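Long-range contacts in putative enoyl-CoA hydratase/isomerase (PDB 3FDU), which probably acts on fatty acyl-CoA thioesters as a hydratase or isomerase of the crotonase family, its exact reaction and substrate being unestablished: residues V50-L55 / P101-V106; A121-A126 / L180-V185; I111-T116 / S142-A147. The protein carries 4 engineered substitutions. All coordinates share one frame; numbering follows the deposited sequence.

Interaction 1 (V50-L55 / P101-V106). Engineered in segment 50-55: Val53 (natural residue Ile).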
# COMPACT_ATOMS: atom_id res chain seq x y z
N VAL A 50 4.74 0.92 32.55
CA VAL A 50 5.28 0.91 31.16
C VAL A 50 4.30 1.69 30.24
O VAL A 50 3.09 1.35 30.17
CB VAL A 50 5.36 -0.53 30.63
CG1 VAL A 50 5.74 -0.55 29.15
CG2 VAL A 50 6.31 -1.38 31.45
N ARG A 51 4.82 2.67 29.49
CA ARG A 51 4.00 3.39 28.51
C ARG A 51 4.38 3.08 27.05
O ARG A 51 3.51 3.09 26.16
CB ARG A 51 4.12 4.91 28.77
CG ARG A 51 3.40 5.31 30.11
CD ARG A 51 3.89 6.68 30.60
NE ARG A 51 3.36 7.66 29.68
CZ ARG A 51 2.27 8.37 29.87
NH1 ARG A 51 1.60 8.30 31.04
NH2 ARG A 51 1.87 9.20 28.92
N VAL A 52 5.69 2.84 26.82
CA VAL A 52 6.23 2.50 25.45
C VAL A 52 7.21 1.33 25.51
O VAL A 52 8.00 1.21 26.45
CB VAL A 52 6.91 3.69 24.83
CG1 VAL A 52 7.52 3.35 23.41
CG2 VAL A 52 5.94 4.94 24.78
N VAL A 53 7.13 0.43 24.53
CA VAL A 53 8.10 -0.64 24.44
C VAL A 53 9.07 -0.43 23.26
O VAL A 53 8.66 -0.10 22.11
CB VAL A 53 7.41 -2.04 24.32
CG1 VAL A 53 8.48 -3.17 24.27
CG2 VAL A 53 6.44 -2.26 25.51
N VAL A 54 10.35 -0.65 23.53
CA VAL A 54 11.35 -0.64 22.45
C VAL A 54 11.93 -2.03 22.47
O VAL A 54 12.37 -2.50 23.52
CB VAL A 54 12.50 0.35 22.71
CG1 VAL A 54 13.63 0.19 21.66
CG2 VAL A 54 12.00 1.84 22.69
N LEU A 55 11.96 -2.66 21.30
CA LEU A 55 12.57 -3.98 21.10
C LEU A 55 13.70 -3.83 20.09
O LEU A 55 13.49 -3.26 19.02
CB LEU A 55 11.52 -4.94 20.51
CG LEU A 55 11.98 -6.35 20.09
CD1 LEU A 55 12.38 -7.13 21.29
CD2 LEU A 55 10.80 -7.05 19.39
N PRO A 101 2.44 1.67 22.28
CA PRO A 101 3.27 1.82 21.07
C PRO A 101 4.48 0.86 21.16
O PRO A 101 5.08 0.71 22.25
CB PRO A 101 3.71 3.28 21.10
CG PRO A 101 2.57 4.01 21.99
CD PRO A 101 2.34 2.93 23.05
N LEU A 102 4.80 0.20 20.04
CA LEU A 102 5.94 -0.75 19.91
C LEU A 102 6.92 -0.17 18.88
O LEU A 102 6.56 0.02 17.70
CB LEU A 102 5.46 -2.13 19.45
CG LEU A 102 6.57 -3.21 19.26
CD1 LEU A 102 7.38 -3.44 20.56
CD2 LEU A 102 5.94 -4.53 18.81
N ILE A 103 8.15 0.15 19.32
CA ILE A 103 9.15 0.64 18.42
C ILE A 103 10.23 -0.42 18.30
O ILE A 103 10.58 -1.03 19.30
CB ILE A 103 9.79 1.97 18.93
CG1 ILE A 103 8.71 3.05 19.18
CG2 ILE A 103 10.92 2.46 17.99
CD1 ILE A 103 9.27 4.29 19.89
N ILE A 104 10.73 -0.64 17.07
CA ILE A 104 11.84 -1.56 16.83
C ILE A 104 13.02 -0.79 16.24
O ILE A 104 12.87 0.10 15.37
CB ILE A 104 11.41 -2.75 15.94
CG1 ILE A 104 10.39 -3.61 16.75
CG2 ILE A 104 12.67 -3.60 15.53
CD1 ILE A 104 9.93 -4.92 16.12
N ALA A 105 14.21 -1.14 16.68
CA ALA A 105 15.40 -0.49 16.13
C ALA A 105 16.31 -1.57 15.54
O ALA A 105 16.66 -2.49 16.25
CB ALA A 105 16.17 0.31 17.26
N VAL A 106 16.72 -1.42 14.29
CA VAL A 106 17.45 -2.50 13.60
C VAL A 106 18.89 -2.06 13.26
O VAL A 106 19.08 -1.00 12.68
CB VAL A 106 16.72 -2.89 12.28
CG1 VAL A 106 17.47 -3.98 11.51
CG2 VAL A 106 15.31 -3.39 12.62

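Interaction 2 (A121-A126 / L180-V185)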
# COMPACT_ATOMS: atom_id res chain seq x y z
N ALA A 121 5.23 -3.83 14.42
CA ALA A 121 5.64 -2.65 15.16
C ALA A 121 4.95 -1.41 14.58
O ALA A 121 4.65 -1.39 13.40
CB ALA A 121 7.20 -2.46 15.09
N ASP A 122 4.77 -0.37 15.41
CA ASP A 122 4.26 0.91 14.91
C ASP A 122 5.29 1.76 14.16
O ASP A 122 4.94 2.44 13.20
CB ASP A 122 3.70 1.67 16.10
CG ASP A 122 2.66 0.85 16.84
OD1 ASP A 122 1.71 0.40 16.17
OD2 ASP A 122 2.84 0.59 18.05
N LEU A 123 6.53 1.76 14.66
CA LEU A 123 7.64 2.57 14.11
C LEU A 123 8.91 1.71 14.12
O LEU A 123 9.12 0.91 15.04
CB LEU A 123 7.91 3.79 14.97
CG LEU A 123 6.64 4.58 15.34
CD1 LEU A 123 6.98 5.57 16.41
CD2 LEU A 123 6.16 5.21 14.08
N VAL A 124 9.69 1.86 13.06
CA VAL A 124 10.91 1.12 12.91
C VAL A 124 12.03 2.04 12.46
O VAL A 124 11.86 2.79 11.47
CB VAL A 124 10.75 0.03 11.85
CG1 VAL A 124 12.07 -0.73 11.71
CG2 VAL A 124 9.64 -0.97 12.24
N PHE A 125 13.14 2.02 13.20
CA PHE A 125 14.32 2.79 12.80
C PHE A 125 15.47 1.82 12.48
O PHE A 125 15.63 0.80 13.14
CB PHE A 125 14.73 3.79 13.90
CG PHE A 125 13.61 4.72 14.30
CD1 PHE A 125 13.20 5.75 13.42
CD2 PHE A 125 12.94 4.54 15.51
CE1 PHE A 125 12.13 6.63 13.80
CE2 PHE A 125 11.92 5.43 15.88
CZ PHE A 125 11.51 6.45 14.99
N ALA A 126 16.24 2.13 11.46
CA ALA A 126 17.40 1.28 11.13
C ALA A 126 18.58 2.18 10.81
O ALA A 126 18.41 3.37 10.49
CB ALA A 126 17.07 0.42 9.91
N LEU A 180 8.91 -0.79 5.36
CA LEU A 180 9.26 -1.61 6.51
C LEU A 180 10.00 -0.80 7.57
O LEU A 180 9.95 -1.13 8.74
CB LEU A 180 10.15 -2.78 6.04
CG LEU A 180 9.42 -3.91 5.24
CD1 LEU A 180 10.47 -4.84 4.54
CD2 LEU A 180 8.57 -4.73 6.23
N VAL A 181 10.72 0.24 7.13
CA VAL A 181 11.50 1.07 8.05
C VAL A 181 10.94 2.50 7.89
O VAL A 181 10.67 2.92 6.77
CB VAL A 181 13.02 1.01 7.62
CG1 VAL A 181 13.83 2.19 8.08
CG2 VAL A 181 13.68 -0.36 8.01
N ASN A 182 10.78 3.24 8.98
CA ASN A 182 10.31 4.66 8.93
C ASN A 182 11.40 5.63 8.48
O ASN A 182 11.16 6.58 7.70
CB ASN A 182 9.82 5.09 10.34
CG ASN A 182 8.47 4.49 10.68
OD1 ASN A 182 8.36 3.30 10.99
ND2 ASN A 182 7.41 5.28 10.50
N GLU A 183 12.61 5.42 8.98
CA GLU A 183 13.72 6.33 8.65
C GLU A 183 15.07 5.60 8.83
O GLU A 183 15.21 4.78 9.73
CB GLU A 183 13.66 7.54 9.60
CG GLU A 183 14.74 8.57 9.48
CD GLU A 183 14.50 9.79 10.41
OE1 GLU A 183 13.53 9.78 11.21
OE2 GLU A 183 15.29 10.75 10.36
N ILE A 184 16.06 5.94 8.00
CA ILE A 184 17.44 5.47 8.21
C ILE A 184 18.16 6.59 8.99
O ILE A 184 18.17 7.78 8.57
CB ILE A 184 18.13 5.18 6.84
CG1 ILE A 184 17.37 4.10 6.03
CG2 ILE A 184 19.64 4.80 7.07
CD1 ILE A 184 17.84 4.02 4.52
N VAL A 185 18.71 6.24 10.14
CA VAL A 185 19.29 7.27 11.00
C VAL A 185 20.73 6.90 11.40
O VAL A 185 21.16 5.74 11.24
CB VAL A 185 18.47 7.48 12.27
CG1 VAL A 185 17.08 8.09 11.91
CG2 VAL A 185 18.32 6.14 13.07

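Interaction 3 (I111-T116 / S142-A147)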
# COMPACT_ATOMS: atom_id res chain seq x y z
N ILE A 111 16.54 -11.13 9.82
CA ILE A 111 16.19 -12.22 8.86
C ILE A 111 14.95 -12.97 9.30
O ILE A 111 14.81 -13.23 10.48
CB ILE A 111 17.39 -13.22 8.72
CG1 ILE A 111 18.59 -12.46 8.02
CG2 ILE A 111 17.03 -14.42 7.82
CD1 ILE A 111 19.92 -13.29 8.02
N GLY A 112 14.01 -13.22 8.37
CA GLY A 112 12.86 -14.10 8.62
C GLY A 112 11.90 -13.39 9.56
O GLY A 112 11.31 -12.36 9.20
N ILE A 113 11.76 -13.91 10.78
CA ILE A 113 11.07 -13.18 11.81
C ILE A 113 11.66 -11.76 12.11
O ILE A 113 10.95 -10.91 12.62
CB ILE A 113 11.05 -13.98 13.13
CG1 ILE A 113 10.12 -13.27 14.13
CG2 ILE A 113 12.47 -14.09 13.72
CD1 ILE A 113 9.09 -14.15 14.73
N GLY A 114 12.94 -11.52 11.81
CA GLY A 114 13.53 -10.18 11.93
C GLY A 114 12.88 -9.17 11.00
O GLY A 114 12.84 -7.97 11.31
N VAL A 115 12.33 -9.63 9.87
CA VAL A 115 11.51 -8.78 9.01
C VAL A 115 10.00 -8.86 9.38
O VAL A 115 9.33 -7.83 9.41
CB VAL A 115 11.61 -9.16 7.51
CG1 VAL A 115 10.61 -8.34 6.63
CG2 VAL A 115 13.00 -8.84 6.94
N THR A 116 9.44 -10.06 9.60
CA THR A 116 7.97 -10.13 9.81
C THR A 116 7.49 -9.48 11.13
O THR A 116 6.37 -8.99 11.19
CB THR A 116 7.44 -11.54 9.71
OG1 THR A 116 8.04 -12.33 10.74
CG2 THR A 116 7.74 -12.15 8.32
N SER A 142 7.09 -21.01 3.88
CA SER A 142 5.98 -20.21 3.33
C SER A 142 5.81 -19.03 4.27
O SER A 142 6.53 -18.93 5.26
CB SER A 142 4.65 -21.05 3.23
OG SER A 142 4.31 -21.57 4.51
N PRO A 143 4.87 -18.13 3.98
CA PRO A 143 4.91 -16.88 4.79
C PRO A 143 4.59 -17.08 6.28
O PRO A 143 3.88 -18.05 6.64
CB PRO A 143 3.77 -16.04 4.15
CG PRO A 143 3.84 -16.49 2.65
CD PRO A 143 4.05 -17.99 2.75
N GLU A 144 5.10 -16.19 7.16
CA GLU A 144 4.56 -16.11 8.53
C GLU A 144 4.40 -14.67 9.00
O GLU A 144 4.76 -13.74 8.28
CB GLU A 144 5.36 -16.94 9.57
CG GLU A 144 6.88 -16.95 9.40
CD GLU A 144 7.63 -17.01 10.74
OE1 GLU A 144 7.63 -18.09 11.39
OE2 GLU A 144 8.28 -16.00 11.12
N GLY A 145 3.84 -14.48 10.18
CA GLY A 145 3.59 -13.14 10.71
C GLY A 145 2.53 -12.32 9.99
O GLY A 145 2.43 -11.11 10.17
N GLY A 146 1.74 -12.97 9.14
CA GLY A 146 0.68 -12.27 8.44
C GLY A 146 1.21 -11.54 7.23
O GLY A 146 0.50 -10.74 6.64
N ALA A 147 2.46 -11.83 6.85
CA ALA A 147 3.14 -11.08 5.80
C ALA A 147 2.48 -11.26 4.44
O ALA A 147 2.53 -10.34 3.61
CB ALA A 147 4.64 -11.51 5.73

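Interaction 1 (V50-L55 / P101-V106)
Val53 and Leu55 hydrogen-bond to Pro101, Ile103 and Ala105 in a parallel ladder that sets Val53, Val54 and Leu55 beside Leu102, Ile103 and Ile104, the strand axes approaching to 4.7 Å with their directions 23° apart. Four backbone hydrogen bonds make up the ladder. Val53 N gives to Pro101 O at 3.1 Å, and Val53 O takes Ile103 N at 2.8 Å. Leu55 then repeats the pattern, its N bonding Ile103 O at 2.9 Å and its O accepting Ala105 N at 3.2 Å. This last bond is the least straight of the four, at 154°.

These are the third and fourth strands of the larger sheet of this crotonase-family core. The chain between them runs through helices 68-76 and 87-97, while Val52 and Val54 bond on their other side to the strand holding Leu16 and Leu18.

On one face, Leu102 CD1 meets CG1 of Val53, an engineered residue, at 3.9 Å. Farther along, Leu55 and Ile104 lie side by side and point the same way, with Leu55 CD2 4.0 Å from Ile104 CD1. Val53 also touches Leu41 and Ala44 of helix 31-46. The other face carries Val54 and Ile103. Val52 CG1 meets Ile103 CD1 at 4.0 Å, and helix 188-200 packs on Val52 through Ala196 and Leu199.

Interaction 2 (A121-A126 / L180-V185)
Asn182 grips Val124 at both backbone polar atoms. Its own N donates to Val124 O at 2.8 Å, and its side-chain OD1 accepts Val124 N at 2.9 Å. With CG anti to the carbonyl carbon (chi1 -75°), the amide folds back beside its own N, which lets one residue supply both partners. The second bond is not ideally directed, because Val124 N stands about 40° out of the amide plane. The Leu123 side chain runs at a slant to that of Asn182, its CD2 3.8 Å from Asn182 ND2.

Val124 CB rests 3.4 Å from Leu180 O, and its side chain meets that of Val181 at about a right angle. Val181 CG2 reaches both Val124 CG1, at 4.1 Å, and Ala126 CB, at 4.0 Å. The Phe125 ring takes Glu183 CB at its edge, near the ring plane. Beyond it, Ala126 O receives Val185 N at 2.9 Å, whereas Ala126 N to Glu183 O is weak.

Asn182 ND2 is held by Glu162 and the His158 carbonyl of a second subunit, so the contact also lies at an interface. Strand 102-106 flanks 123-126 on its other side, helix 188-200 packs on Leu123, Phe125 and Val185, and helix 172-177 touches Val181 and Ile184.

Interaction 3 (I111-T116 / S142-A147)
Thr116 sets its methyl, not its hydroxyl, against the main chain of the 142-147 loop: CG2 lies 3.4 Å from Glu144 O and 4.1 Å from Ala147 CB. The hydroxyl turns toward the carboxylate instead, yet OG1 stays 3.7 Å from Glu144 OE2, too far to count as a hydrogen bond. Glu144 OE2 also lies 4.0 Å from Ile113 CB, the two side chains crossing at a slant. Gly145 completes the first shell, presenting a bare CA 4.3 Å from Thr116 CB.

Torsions account for this arrangement. Thr116 OG1 sits between the backbone N and the carbonyl carbon (chi1 62°), which leaves CG2 anti to the carbonyl carbon and aimed at the loop. Glu144 CG takes the equivalent place (chi1 38°), and with a further bend at chi2 the carboxylate comes nearer Ile113 and Thr116 than the CB direction alone would bring it.

Further out, backbone geometry and outside partners shape both segments. Glu144 to Ala147 form a type I' turn, with Gly145 and Gly146 at positive phi. Gly112, the N-cap of helix 113-116, accepts from Val115 N and Thr116 N through its carbonyl. Gln120 NE2 bonds both Thr116 O and Gly145 O, bridging the two segments, and Glu228 accepts Gly146 N. Phe136 and Leu92 pack on Thr116, while Phe136, Pro88 and Phe89 pack around Glu144.

In the crotonase family, an amide at the start of the corresponding helix contributes to the oxyanion hole, and the placement of 113-116 is consistent with this. A glycerol about 5 Å from the Glu144 side chain, probably from the crystallisation liquor, is consistent with a pocket here. Buried Thr116 OG1 has no partner in the model, and the two segments meet by van der Waals contact alone, so no bond between them fixes the rotation of the carboxylate.

From the N terminus, residues 50-55 come first, and interaction 1 closes its loop at 101-106 before either other contact opens. Interaction 3 then opens at 111-116 and interaction 2 at 121-126. Interaction 3 closes at 142-147 and interaction 2 only at 180-185, so these two cross along the chain. Interactions 1 and 2 belong to one sheet, in which strands 102-106 and 123-126 are neighbours, linked by probable hydrogen bonds, Val106 N to Phe125 O and, just before the second strand, Leu102 N to Asp122 OD2. Interaction 3 ties helix 113-116 to the loop before helix 147-155, and touches interaction 2 where Leu180 packs on Val115. Interactions 1 and 3 do not touch.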